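Local structure of hydrogenase (NiFe) small subunit HydA (Allochromatium vinosum, 3MYR) at residues D35-D40 and H160-G165; P151-G156 and A229-N234; D171-P176 and S251-W256. The protein serves as the small, electron-transferring subunit of a heterodimeric [NiFe] hydrogenase that probably oxidises hydrogen, carrying two [4Fe-4S] clusters and one [3Fe-4S] cluster. All blocks are in the same frame, centred on the assembly; numbering follows the deposited sequence.

Contact 1 (D35-D40 and H160-G165)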
ATOM      1  N   ASP A  35       0.138   8.932  24.378  1.00 26.74           N
ATOM      2  CA  ASP A  35       0.163  10.094  25.274  1.00 29.07           C
ATOM      3  C   ASP A  35      -0.917  11.134  25.084  1.00 29.65           C
ATOM      4  O   ASP A  35      -1.257  11.822  26.029  1.00 30.45           O
ATOM      5  CB  ASP A  35       1.546  10.782  25.336  1.00 29.54           C
ATOM      6  CG  ASP A  35       2.658   9.829  25.822  1.00 35.11           C
ATOM      7  OD1 ASP A  35       2.436   9.133  26.843  1.00 39.58           O
ATOM      8  OD2 ASP A  35       3.711   9.688  25.123  1.00 36.39           O
ATOM      9  N   PHE A  36      -1.480  11.239  23.890  1.00 27.86           N
ATOM     10  CA  PHE A  36      -2.300  12.383  23.568  1.00 27.89           C
ATOM     11  C   PHE A  36      -3.738  12.011  23.208  1.00 26.42           C
ATOM     12  O   PHE A  36      -4.652  12.743  23.536  1.00 27.14           O
ATOM     13  CB  PHE A  36      -1.595  13.264  22.498  1.00 27.92           C
ATOM     14  CG  PHE A  36      -0.308  13.860  23.017  1.00 37.99           C
ATOM     15  CD1 PHE A  36       0.941  13.400  22.569  1.00 39.34           C
ATOM     16  CD2 PHE A  36      -0.343  14.760  24.144  1.00 48.40           C
ATOM     17  CE1 PHE A  36       2.174  13.876  23.187  1.00 46.78           C
ATOM     18  CE2 PHE A  36       0.861  15.282  24.771  1.00 50.26           C
ATOM     19  CZ  PHE A  36       2.129  14.824  24.306  1.00 50.14           C
ATOM     20  N   ILE A  37      -3.949  10.892  22.527  1.00 22.98           N
ATOM     21  CA  ILE A  37      -5.294  10.507  22.151  1.00 20.78           C
ATOM     22  C   ILE A  37      -5.509   9.091  22.534  1.00 21.91           C
ATOM     23  O   ILE A  37      -4.572   8.378  22.918  1.00 21.07           O
ATOM     24  CB  ILE A  37      -5.578  10.638  20.598  1.00 20.18           C
ATOM     25  CG1 ILE A  37      -4.709   9.658  19.773  1.00 19.60           C
ATOM     26  CG2 ILE A  37      -5.339  12.031  20.143  1.00 18.99           C
ATOM     27  CD1 ILE A  37      -4.849   9.860  18.247  1.00 22.48           C
ATOM     28  N   SER A  38      -6.750   8.671  22.381  1.00 20.85           N
ATOM     29  CA  SER A  38      -7.055   7.280  22.499  1.00 23.39           C
ATOM     30  C   SER A  38      -7.605   6.875  21.151  1.00 21.43           C
ATOM     31  O   SER A  38      -8.754   7.225  20.812  1.00 21.61           O
ATOM     32  CB  SER A  38      -8.097   7.020  23.594  1.00 23.31           C
ATOM     33  OG  SER A  38      -8.200   5.608  23.809  1.00 24.11           O
ATOM     34  N   LEU A  39      -6.744   6.288  20.326  1.00 21.78           N
ATOM     35  CA  LEU A  39      -7.164   5.919  18.970  1.00 21.12           C
ATOM     36  C   LEU A  39      -7.909   4.587  19.133  1.00 21.60           C
ATOM     37  O   LEU A  39      -7.294   3.532  19.346  1.00 21.13           O
ATOM     38  CB  LEU A  39      -5.924   5.733  18.065  1.00 21.72           C
ATOM     39  CG  LEU A  39      -6.219   5.145  16.673  1.00 20.30           C
ATOM     40  CD1 LEU A  39      -7.168   6.137  15.871  1.00 20.02           C
ATOM     41  CD2 LEU A  39      -4.924   4.837  15.817  1.00 17.92           C
ATOM     42  N   ASP A  40      -9.241   4.625  19.080  1.00 22.34           N
ATOM     43  CA  ASP A  40     -10.041   3.493  19.543  1.00 22.60           C
ATOM     44  C   ASP A  40     -10.479   2.535  18.445  1.00 22.82           C
ATOM     45  O   ASP A  40     -10.919   1.416  18.725  1.00 23.87           O
ATOM     46  CB  ASP A  40     -11.247   4.017  20.280  1.00 19.22           C
ATOM     47  CG  ASP A  40     -10.868   4.690  21.619  1.00 26.70           C
ATOM     48  OD1 ASP A  40     -11.609   5.597  22.076  1.00 28.95           O
ATOM     49  OD2 ASP A  40      -9.824   4.324  22.241  1.00 28.25           O
ATOM     50  N   HIS A 160      -3.003  21.049  16.865  1.00 22.68           N
ATOM     51  CA  HIS A 160      -3.680  22.324  17.071  1.00 24.11           C
ATOM     52  C   HIS A 160      -4.946  22.117  17.949  1.00 24.78           C
ATOM     53  O   HIS A 160      -5.190  22.844  18.928  1.00 24.26           O
ATOM     54  CB  HIS A 160      -4.070  22.884  15.716  1.00 24.34           C
ATOM     55  CG  HIS A 160      -4.550  24.301  15.754  1.00 29.30           C
ATOM     56  ND1 HIS A 160      -5.661  24.699  16.480  1.00 30.66           N
ATOM     57  CD2 HIS A 160      -4.154  25.386  15.047  1.00 29.79           C
ATOM     58  CE1 HIS A 160      -5.810  26.006  16.354  1.00 27.90           C
ATOM     59  NE2 HIS A 160      -4.934  26.441  15.463  1.00 37.50           N
ATOM     60  N   TYR A 161      -5.786  21.195  17.501  1.00 24.88           N
ATOM     61  CA  TYR A 161      -7.050  20.899  18.133  1.00 28.56           C
ATOM     62  C   TYR A 161      -6.857  20.441  19.576  1.00 29.29           C
ATOM     63  O   TYR A 161      -7.486  20.945  20.472  1.00 28.88           O
ATOM     64  CB  TYR A 161      -7.729  19.837  17.292  1.00 30.15           C
ATOM     65  CG  TYR A 161      -9.035  19.370  17.830  1.00 34.89           C
ATOM     66  CD1 TYR A 161      -9.183  18.078  18.332  1.00 37.61           C
ATOM     67  CD2 TYR A 161     -10.150  20.206  17.801  1.00 41.78           C
ATOM     68  CE1 TYR A 161     -10.426  17.647  18.823  1.00 43.43           C
ATOM     69  CE2 TYR A 161     -11.376  19.798  18.314  1.00 46.34           C
ATOM     70  CZ  TYR A 161     -11.517  18.508  18.800  1.00 47.30           C
ATOM     71  OH  TYR A 161     -12.755  18.104  19.258  1.00 50.71           O
ATOM     72  N   LEU A 162      -5.930  19.535  19.814  1.00 28.40           N
ATOM     73  CA  LEU A 162      -5.661  19.028  21.170  1.00 30.03           C
ATOM     74  C   LEU A 162      -4.962  20.047  22.090  1.00 31.33           C
ATOM     75  O   LEU A 162      -5.297  20.157  23.273  1.00 30.60           O
ATOM     76  CB  LEU A 162      -4.688  17.846  21.088  1.00 28.89           C
ATOM     77  CG  LEU A 162      -5.148  16.388  20.918  1.00 36.13           C
ATOM     78  CD1 LEU A 162      -6.591  16.102  20.542  1.00 37.34           C
ATOM     79  CD2 LEU A 162      -4.095  15.508  20.208  1.00 31.75           C
ATOM     80  N   VAL A 163      -3.920  20.717  21.598  1.00 28.98           N
ATOM     81  CA  VAL A 163      -3.162  21.640  22.467  1.00 27.60           C
ATOM     82  C   VAL A 163      -3.891  22.973  22.733  1.00 29.88           C
ATOM     83  O   VAL A 163      -3.868  23.485  23.867  1.00 29.32           O
ATOM     84  CB  VAL A 163      -1.763  21.886  21.920  1.00 30.13           C
ATOM     85  CG1 VAL A 163      -1.020  23.007  22.703  1.00 28.89           C
ATOM     86  CG2 VAL A 163      -0.968  20.567  21.908  1.00 27.32           C
ATOM     87  N   PHE A 164      -4.559  23.514  21.718  1.00 26.93           N
ATOM     88  CA  PHE A 164      -5.167  24.828  21.815  1.00 26.93           C
ATOM     89  C   PHE A 164      -6.646  24.767  22.027  1.00 28.66           C
ATOM     90  O   PHE A 164      -7.232  25.776  22.312  1.00 28.63           O
ATOM     91  CB  PHE A 164      -4.774  25.698  20.604  1.00 25.65           C
ATOM     92  CG  PHE A 164      -3.330  26.004  20.630  1.00 27.13           C
ATOM     93  CD1 PHE A 164      -2.829  26.820  21.647  1.00 28.53           C
ATOM     94  CD2 PHE A 164      -2.446  25.351  19.793  1.00 24.81           C
ATOM     95  CE1 PHE A 164      -1.424  27.069  21.770  1.00 28.32           C
ATOM     96  CE2 PHE A 164      -1.053  25.567  19.920  1.00 31.52           C
ATOM     97  CZ  PHE A 164      -0.558  26.452  20.910  1.00 28.14           C
ATOM     98  N   GLY A 165      -7.215  23.563  22.005  1.00 29.55           N
ATOM     99  CA  GLY A 165      -8.588  23.347  22.482  1.00 31.03           C
ATOM    100  C   GLY A 165      -9.594  23.975  21.530  1.00 33.69           C
ATOM    101  O   GLY A 165     -10.642  24.459  21.975  1.00 33.10           O
TER
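Leu162, on the last turn of helix 151-164, meets Phe36 and Ile37 where helix 29-36 gives way to strand 38-41, in the flavodoxin-like alpha/beta part of the subunit. The contact sets the end of helix 151-164 against the link from helix 29-36 to strand 38-41, which pairs in parallel with strand 5-10. Its tight part is aliphatic. Methyl CD2 of Leu162 reaches Ile37 CG2 at 3.7 Å, the two side chains crossing at about a right angle. Ile37 is buried and also rests on Val6 of strand 5-10; with CG2 anti to its carbonyl carbon, it offers this branch to the leucine while CG1 takes the position between backbone N and carbonyl carbon (chi1 65°). The looser side belongs to Phe36, an exposed residue that touches Leu162 through its CB and not through its ring. That ring instead has the CB of Asp35 3.8 Å above one face, toward the rim. Asp35 forms a salt bridge with Arg154 of the large subunit, which places this helix end close to the heterodimer interface. Only about 105 Å² is buried in all, and one methyl carries both touches, the second from Leu162 CD2 to Phe36 CB at 4.1 Å.

Contact 2 (P151-G156 and A229-N234); sequences PMVITG and ATMKWN. With F3S (Fe3-s4 cluster), chain K.
The thioether of Met231, from the loop 229-234, fits between Met152 and Val153 on the first turn of helix 151-164. The Met231 chain runs out extended, CG anti to the backbone N (chi1 180°), and bends only at its last torsion. This carries its sulfur into the hollow between the two helix residues: SD lies 3.9 Å from Val153 CG2 and 4.1 Å from Met152 CB. The methyl CE turns alongside the same valine branch, also 3.9 Å from CG2, so this branch touches both end atoms of the methionine. Phe179 of helix 177-180 touches both Val153 and Met231. The second bump comes from the helix start, where the CD corner of Pro151 presses obliquely on the benzo part of Trp233, 3.5 Å from CZ3. The CB of Trp233 points away from the helix, yet the long indole swings back to meet the proline. Its pyrrole nitrogen lies on the cluster side, NE1 of Trp233 being 3.6 Å from S4 of the [3Fe-4S] cluster. The indole thus bridges helix and cofactor, as part of the [3Fe-4S] cluster site of the hydrogenase small subunit.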
ATOM      1  N   PRO A 151       2.471  14.771   5.872  1.00 17.07           N
ATOM      2  CA  PRO A 151       2.284  14.050   7.160  1.00 16.99           C
ATOM      3  C   PRO A 151       2.158  15.028   8.303  1.00 20.19           C
ATOM      4  O   PRO A 151       1.281  14.819   9.169  1.00 18.06           O
ATOM      5  CB  PRO A 151       3.609  13.283   7.314  1.00 13.81           C
ATOM      6  CG  PRO A 151       3.932  12.882   5.837  1.00 13.10           C
ATOM      7  CD  PRO A 151       3.441  14.114   4.985  1.00 12.78           C
ATOM      8  N   MET A 152       3.053  16.047   8.349  1.00 17.14           N
ATOM      9  CA  MET A 152       3.009  16.971   9.482  1.00 17.69           C
ATOM     10  C   MET A 152       1.924  18.022   9.376  1.00 18.28           C
ATOM     11  O   MET A 152       1.629  18.674  10.369  1.00 18.10           O
ATOM     12  CB  MET A 152       4.372  17.576   9.751  1.00 17.23           C
ATOM     13  CG  MET A 152       5.114  16.487  10.599  1.00 20.94           C
ATOM     14  SD  MET A 152       6.441  17.161  11.493  1.00 31.16           S
ATOM     15  CE  MET A 152       7.623  17.543  10.180  1.00 29.79           C
ATOM     16  N   VAL A 153       1.185  18.042   8.248  1.00 16.77           N
ATOM     17  CA  VAL A 153      -0.097  18.783   8.227  1.00 15.08           C
ATOM     18  C   VAL A 153      -1.157  17.996   8.950  1.00 16.30           C
ATOM     19  O   VAL A 153      -1.946  18.557   9.723  1.00 19.93           O
ATOM     20  CB  VAL A 153      -0.524  19.127   6.788  1.00 15.80           C
ATOM     21  CG1 VAL A 153      -1.986  19.610   6.747  1.00 14.90           C
ATOM     22  CG2 VAL A 153       0.441  20.170   6.215  1.00 12.92           C
ATOM     23  N   ILE A 154      -1.246  16.697   8.682  1.00 19.36           N
ATOM     24  CA  ILE A 154      -2.220  15.862   9.426  1.00 18.98           C
ATOM     25  C   ILE A 154      -1.995  15.965  10.940  1.00 19.67           C
ATOM     26  O   ILE A 154      -2.906  16.274  11.667  1.00 18.98           O
ATOM     27  CB  ILE A 154      -2.201  14.422   8.978  1.00 18.16           C
ATOM     28  CG1 ILE A 154      -2.391  14.375   7.457  1.00 18.17           C
ATOM     29  CG2 ILE A 154      -3.340  13.585   9.650  1.00 20.46           C
ATOM     30  CD1 ILE A 154      -2.108  12.966   6.877  1.00 19.42           C
ATOM     31  N   THR A 155      -0.782  15.720  11.422  1.00 18.39           N
ATOM     32  CA  THR A 155      -0.595  15.752  12.865  1.00 19.70           C
ATOM     33  C   THR A 155      -0.613  17.215  13.376  1.00 18.66           C
ATOM     34  O   THR A 155      -0.921  17.443  14.511  1.00 20.68           O
ATOM     35  CB  THR A 155       0.748  15.064  13.274  1.00 19.87           C
ATOM     36  OG1 THR A 155       1.818  15.646  12.506  1.00 16.87           O
ATOM     37  CG2 THR A 155       0.726  13.585  12.916  1.00 20.40           C
ATOM     38  N   GLY A 156      -0.194  18.165  12.557  1.00 18.58           N
ATOM     39  CA  GLY A 156      -0.323  19.597  12.852  1.00 17.68           C
ATOM     40  C   GLY A 156      -1.757  20.053  13.194  1.00 19.69           C
ATOM     41  O   GLY A 156      -1.977  20.797  14.157  1.00 19.64           O
ATOM     42  N   ALA A 229       5.320  23.871  -0.748  1.00 15.77           N
ATOM     43  CA  ALA A 229       6.404  24.739  -1.179  1.00 17.13           C
ATOM     44  C   ALA A 229       7.143  25.366   0.028  1.00 19.34           C
ATOM     45  O   ALA A 229       8.261  25.806  -0.125  1.00 18.80           O
ATOM     46  CB  ALA A 229       5.844  25.873  -2.129  1.00 14.25           C
ATOM     47  N   THR A 230       6.499  25.423   1.205  1.00 17.08           N
ATOM     48  CA  THR A 230       7.108  25.968   2.429  1.00 17.67           C
ATOM     49  C   THR A 230       7.489  24.917   3.468  1.00 19.99           C
ATOM     50  O   THR A 230       8.588  24.962   3.986  1.00 22.27           O
ATOM     51  CB  THR A 230       6.165  26.989   3.070  1.00 18.91           C
ATOM     52  OG1 THR A 230       4.855  26.401   3.257  1.00 20.24           O
ATOM     53  CG2 THR A 230       5.987  28.221   2.051  1.00 20.50           C
ATOM     54  N   MET A 231       6.554  24.052   3.866  1.00 17.66           N
ATOM     55  CA  MET A 231       6.852  23.014   4.845  1.00 16.94           C
ATOM     56  C   MET A 231       7.627  21.888   4.152  1.00 16.71           C
ATOM     57  O   MET A 231       8.510  21.272   4.744  1.00 17.06           O
ATOM     58  CB  MET A 231       5.515  22.449   5.415  1.00 17.36           C
ATOM     59  CG  MET A 231       5.769  21.352   6.434  1.00 18.13           C
ATOM     60  SD  MET A 231       4.200  20.660   6.997  1.00 19.59           S
ATOM     61  CE  MET A 231       3.391  22.172   7.738  1.00 14.05           C
ATOM     62  N   LYS A 232       7.289  21.596   2.881  1.00 15.55           N
ATOM     63  CA  LYS A 232       7.883  20.424   2.159  1.00 15.65           C
ATOM     64  C   LYS A 232       7.462  19.107   2.788  1.00 16.17           C
ATOM     65  O   LYS A 232       6.708  19.132   3.769  1.00 15.83           O
ATOM     66  CB  LYS A 232       9.414  20.501   2.105  1.00 14.82           C
ATOM     67  CG  LYS A 232       9.909  21.799   1.448  1.00 16.62           C
ATOM     68  CD  LYS A 232      11.372  21.587   1.061  1.00 19.47           C
ATOM     69  CE  LYS A 232      11.935  22.937   0.515  1.00 26.65           C
ATOM     70  NZ  LYS A 232      13.427  22.810   0.179  1.00 21.37           N
ATOM     71  N   TRP A 233       7.916  17.972   2.201  1.00 13.36           N
ATOM     72  CA  TRP A 233       7.458  16.664   2.561  1.00 14.82           C
ATOM     73  C   TRP A 233       8.465  15.851   3.322  1.00 15.36           C
ATOM     74  O   TRP A 233       9.650  15.934   3.041  1.00 17.39           O
ATOM     75  CB  TRP A 233       7.176  15.876   1.284  1.00 13.36           C
ATOM     76  CG  TRP A 233       5.809  16.157   0.805  1.00 13.10           C
ATOM     77  CD1 TRP A 233       5.344  17.285   0.066  1.00 13.89           C
ATOM     78  CD2 TRP A 233       4.704  15.305   1.026  1.00 14.35           C
ATOM     79  NE1 TRP A 233       3.956  17.109  -0.184  1.00 16.25           N
ATOM     80  CE2 TRP A 233       3.582  15.865   0.332  1.00 12.00           C
ATOM     81  CE3 TRP A 233       4.587  13.991   1.592  1.00 14.74           C
ATOM     82  CZ2 TRP A 233       2.304  15.256   0.375  1.00 10.37           C
ATOM     83  CZ3 TRP A 233       3.286  13.355   1.590  1.00 14.65           C
ATOM     84  CH2 TRP A 233       2.178  13.990   0.961  1.00 15.63           C
ATOM     85  N   ASN A 234       8.000  14.995   4.229  1.00 14.77           N
ATOM     86  CA  ASN A 234       8.876  13.978   4.868  1.00 14.63           C
ATOM     87  C   ASN A 234       9.977  14.593   5.684  1.00 15.76           C
ATOM     88  O   ASN A 234      11.181  14.345   5.473  1.00 15.02           O
ATOM     89  CB  ASN A 234       9.431  12.991   3.814  1.00 14.93           C
ATOM     90  CG  ASN A 234       8.277  12.263   3.045  1.00 15.41           C
ATOM     91  OD1 ASN A 234       7.976  12.569   1.875  1.00 17.11           O
ATOM     92  ND2 ASN A 234       7.608  11.306   3.721  1.00 15.07           N
TER
HETATM   93 FE1  F3S K2003       1.039  19.743  -5.767  1.00 14.38          FE
HETATM   94 FE3  F3S K2003       0.018  17.745  -4.293  1.00 14.50          FE
HETATM   95 FE4  F3S K2003       1.765  19.334  -3.194  1.00 13.78          FE
HETATM   96  S1  F3S K2003       0.593  17.620  -6.472  1.00 16.43           S
HETATM   97  S2  F3S K2003       3.046  20.026  -4.812  1.00 12.66           S
HETATM   98  S3  F3S K2003      -0.263  19.963  -3.930  1.00 14.26           S
HETATM   99  S4  F3S K2003       1.628  17.187  -2.873  1.00 12.85           S

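Contact 3 (D171-P176 and S251-W256)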
ATOM      1  N   ASP A 171     -10.405  28.247   5.613  1.00 22.10           N
ATOM      2  CA  ASP A 171     -10.790  28.991   4.426  1.00 22.77           C
ATOM      3  C   ASP A 171     -12.227  28.620   3.947  1.00 24.19           C
ATOM      4  O   ASP A 171     -12.985  27.873   4.615  1.00 22.91           O
ATOM      5  CB  ASP A 171      -9.728  28.794   3.317  1.00 22.39           C
ATOM      6  CG  ASP A 171      -9.827  27.431   2.624  1.00 24.28           C
ATOM      7  OD1 ASP A 171     -10.760  26.659   2.958  1.00 23.85           O
ATOM      8  OD2 ASP A 171      -8.894  27.051   1.855  1.00 26.08           O
ATOM      9  N   GLY A 172     -12.627  29.134   2.803  1.00 23.53           N
ATOM     10  CA  GLY A 172     -14.033  28.931   2.379  1.00 24.77           C
ATOM     11  C   GLY A 172     -14.357  27.503   2.055  1.00 25.38           C
ATOM     12  O   GLY A 172     -15.543  27.087   2.097  1.00 25.45           O
ATOM     13  N   TYR A 173     -13.320  26.709   1.781  1.00 23.02           N
ATOM     14  CA  TYR A 173     -13.576  25.270   1.580  1.00 23.35           C
ATOM     15  C   TYR A 173     -13.336  24.367   2.817  1.00 20.89           C
ATOM     16  O   TYR A 173     -13.196  23.129   2.662  1.00 20.92           O
ATOM     17  CB  TYR A 173     -12.717  24.744   0.440  1.00 23.02           C
ATOM     18  CG  TYR A 173     -13.204  25.060  -0.941  1.00 33.17           C
ATOM     19  CD1 TYR A 173     -14.413  24.524  -1.442  1.00 44.83           C
ATOM     20  CD2 TYR A 173     -12.366  25.723  -1.815  1.00 48.89           C
ATOM     21  CE1 TYR A 173     -14.791  24.760  -2.798  1.00 51.86           C
ATOM     22  CE2 TYR A 173     -12.715  25.960  -3.144  1.00 55.06           C
ATOM     23  CZ  TYR A 173     -13.921  25.518  -3.609  1.00 52.22           C
ATOM     24  OH  TYR A 173     -14.166  25.775  -4.917  1.00 63.33           O
ATOM     25  N   GLY A 174     -13.207  24.968   4.007  1.00 19.99           N
ATOM     26  CA  GLY A 174     -13.081  24.185   5.250  1.00 19.63           C
ATOM     27  C   GLY A 174     -11.646  23.725   5.549  1.00 19.74           C
ATOM     28  O   GLY A 174     -11.414  22.897   6.478  1.00 18.85           O
ATOM     29  N   ARG A 175     -10.688  24.324   4.838  1.00 16.88           N
ATOM     30  CA  ARG A 175      -9.249  23.957   4.965  1.00 16.93           C
ATOM     31  C   ARG A 175      -8.503  24.883   5.932  1.00 17.17           C
ATOM     32  O   ARG A 175      -8.613  26.104   5.857  1.00 16.72           O
ATOM     33  CB  ARG A 175      -8.586  24.014   3.591  1.00 16.12           C
ATOM     34  CG  ARG A 175      -9.284  23.119   2.508  1.00 16.57           C
ATOM     35  CD  ARG A 175      -8.482  23.224   1.174  1.00 14.00           C
ATOM     36  NE  ARG A 175      -8.581  24.603   0.649  1.00 18.27           N
ATOM     37  CZ  ARG A 175      -8.372  24.941  -0.634  1.00 25.95           C
ATOM     38  NH1 ARG A 175      -8.029  24.038  -1.523  1.00 25.92           N
ATOM     39  NH2 ARG A 175      -8.553  26.163  -1.049  1.00 24.19           N
ATOM     40  N   PRO A 176      -7.773  24.302   6.876  1.00 18.16           N
ATOM     41  CA  PRO A 176      -6.973  25.115   7.823  1.00 18.93           C
ATOM     42  C   PRO A 176      -6.039  26.107   7.126  1.00 18.73           C
ATOM     43  O   PRO A 176      -5.163  25.711   6.332  1.00 18.31           O
ATOM     44  CB  PRO A 176      -6.155  24.065   8.553  1.00 18.84           C
ATOM     45  CG  PRO A 176      -7.065  22.895   8.634  1.00 20.80           C
ATOM     46  CD  PRO A 176      -7.653  22.864   7.173  1.00 19.03           C
ATOM     47  N   SER A 251      -4.511  18.764  -3.909  1.00 19.32           N
ATOM     48  CA  SER A 251      -5.354  19.167  -2.762  1.00 17.52           C
ATOM     49  C   SER A 251      -6.589  19.961  -3.187  1.00 16.86           C
ATOM     50  O   SER A 251      -7.312  20.462  -2.332  1.00 18.33           O
ATOM     51  CB  SER A 251      -4.509  20.052  -1.822  1.00 17.34           C
ATOM     52  OG  SER A 251      -3.980  21.162  -2.567  1.00 17.57           O
ATOM     53  N   GLU A 252      -6.856  20.087  -4.498  1.00 17.61           N
ATOM     54  CA  GLU A 252      -8.003  20.885  -4.978  1.00 17.20           C
ATOM     55  C   GLU A 252      -9.161  19.998  -5.340  1.00 17.21           C
ATOM     56  O   GLU A 252      -8.963  18.942  -5.932  1.00 18.79           O
ATOM     57  CB  GLU A 252      -7.588  21.722  -6.237  1.00 16.80           C
ATOM     58  CG  GLU A 252      -6.568  22.802  -5.883  1.00 18.50           C
ATOM     59  CD  GLU A 252      -7.104  23.779  -4.794  1.00 25.71           C
ATOM     60  OE1 GLU A 252      -8.271  24.232  -4.940  1.00 27.06           O
ATOM     61  OE2 GLU A 252      -6.355  24.193  -3.867  1.00 19.77           O
ATOM     62  N   PRO A 253     -10.402  20.480  -5.115  1.00 18.31           N
ATOM     63  CA  PRO A 253     -11.568  19.679  -5.554  1.00 18.42           C
ATOM     64  C   PRO A 253     -11.505  19.315  -7.054  1.00 18.23           C
ATOM     65  O   PRO A 253     -11.173  20.193  -7.872  1.00 17.42           O
ATOM     66  CB  PRO A 253     -12.731  20.651  -5.390  1.00 19.36           C
ATOM     67  CG  PRO A 253     -12.291  21.641  -4.257  1.00 19.38           C
ATOM     68  CD  PRO A 253     -10.777  21.775  -4.501  1.00 17.01           C
ATOM     69  N   GLN A 254     -11.943  18.105  -7.425  1.00 17.49           N
ATOM     70  CA  GLN A 254     -11.912  17.722  -8.844  1.00 18.35           C
ATOM     71  C   GLN A 254     -10.596  17.891  -9.584  1.00 18.95           C
ATOM     72  O   GLN A 254     -10.591  18.152 -10.780  1.00 18.67           O
ATOM     73  CB  GLN A 254     -13.059  18.437  -9.624  1.00 22.28           C
ATOM     74  CG  GLN A 254     -14.503  17.867  -9.260  1.00 25.23           C
ATOM     75  CD  GLN A 254     -15.000  18.492  -7.937  1.00 32.52           C
ATOM     76  OE1 GLN A 254     -14.967  19.724  -7.792  1.00 30.10           O
ATOM     77  NE2 GLN A 254     -15.346  17.676  -6.965  1.00 26.80           N
ATOM     78  N   PHE A 255      -9.453  17.732  -8.925  1.00 17.77           N
ATOM     79  CA  PHE A 255      -8.213  17.993  -9.629  1.00 17.55           C
ATOM     80  C   PHE A 255      -7.963  16.938 -10.697  1.00 18.86           C
ATOM     81  O   PHE A 255      -7.254  17.206 -11.642  1.00 17.02           O
ATOM     82  CB  PHE A 255      -7.005  18.092  -8.663  1.00 17.13           C
ATOM     83  CG  PHE A 255      -6.525  16.752  -8.139  1.00 18.49           C
ATOM     84  CD1 PHE A 255      -5.427  16.109  -8.763  1.00 17.83           C
ATOM     85  CD2 PHE A 255      -7.078  16.200  -6.973  1.00 15.66           C
ATOM     86  CE1 PHE A 255      -4.947  14.902  -8.261  1.00 19.12           C
ATOM     87  CE2 PHE A 255      -6.580  14.983  -6.417  1.00 16.14           C
ATOM     88  CZ  PHE A 255      -5.495  14.348  -7.042  1.00 13.36           C
ATOM     89  N   TRP A 256      -8.543  15.747 -10.535  1.00 18.23           N
ATOM     90  CA  TRP A 256      -8.377  14.690 -11.542  1.00 18.85           C
ATOM     91  C   TRP A 256      -9.002  15.064 -12.863  1.00 19.48           C
ATOM     92  O   TRP A 256      -8.624  14.507 -13.887  1.00 21.07           O
ATOM     93  CB  TRP A 256      -9.053  13.375 -11.108  1.00 15.64           C
ATOM     94  CG  TRP A 256      -8.456  12.834  -9.803  1.00 16.13           C
ATOM     95  CD1 TRP A 256      -9.048  12.828  -8.579  1.00 16.88           C
ATOM     96  CD2 TRP A 256      -7.211  12.155  -9.656  1.00 14.59           C
ATOM     97  NE1 TRP A 256      -8.197  12.272  -7.630  1.00 17.55           N
ATOM     98  CE2 TRP A 256      -7.081  11.802  -8.276  1.00 16.93           C
ATOM     99  CE3 TRP A 256      -6.169  11.824 -10.559  1.00 17.33           C
ATOM    100  CZ2 TRP A 256      -5.959  11.108  -7.764  1.00 16.42           C
ATOM    101  CZ3 TRP A 256      -5.040  11.148 -10.072  1.00 13.50           C
ATOM    102  CH2 TRP A 256      -4.908  10.843  -8.651  1.00 13.09           C
TER
HETATM  103  O   HOH W   1      -8.963  26.563  -3.947  1.00 25.56           O
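Arg175 reaches Glu252 across the contact with one guanidinium nitrogen while the others turn back to Asp171. NH1 donates to OE2 of Glu252 at 2.9 Å, a bent salt bridge (137° at the hydrogen) in which the oxygen is met from above the carboxylate plane; guanidinium and carboxylate planes stand 69° apart. OE2 has a second donor, the backbone N of Tyr225, and OE1 receives a bond from a water at 2.6 Å. The same water accepts from Arg175 NH2, closing a water-mediated route beside the direct one. On the other side NE gives a 2.7 Å bond to Asp171 OD2, in the guanidinium plane and on the syn lone pair; NH2 adds a weak bond to this oxygen. The bend of the arginine chain at chi3 (-66°) helps bring the group between the two acids, which together would probably favour its positive charge. Asp171 OD1 takes the backbone N of Arg175 at 3.0 Å and, weakly, that of Tyr173, tying the side chain to the type I turn 171-174. Ser251 OG is bonded to Tyr225 O. Tyr173 CD2 lies 3.9 Å above one guanidinium face, toward its rim, and Pro253 CG lies over a face of the Tyr173 ring. The whole is a buried-arginine salt-bridge network, Asp171-Arg175-Glu252, joining a turn to the loop that directly follows Cys250 of the [3Fe-4S] cluster site.

Overall arrangement
From the N terminus, the chain passes helix 29-36 and strand 38-41, then most of the sheet, before helix 151-164 returns to close contact 1 across 119 intervening residues. The start of that helix already carries one side of contact 2, whose partner arrives only in the loop at 229-234, so contacts 1 and 2 cross. Contact 3 opens at 171-176, after contact 1 has closed, and ends at 251-256, crossing contact 2 in its turn. Contact 1 stays within the alpha/beta part, whereas contacts 2 and 3, with centres 16 Å apart, tether the cluster-binding C-terminal region to helix 151-164 and the turn beyond it.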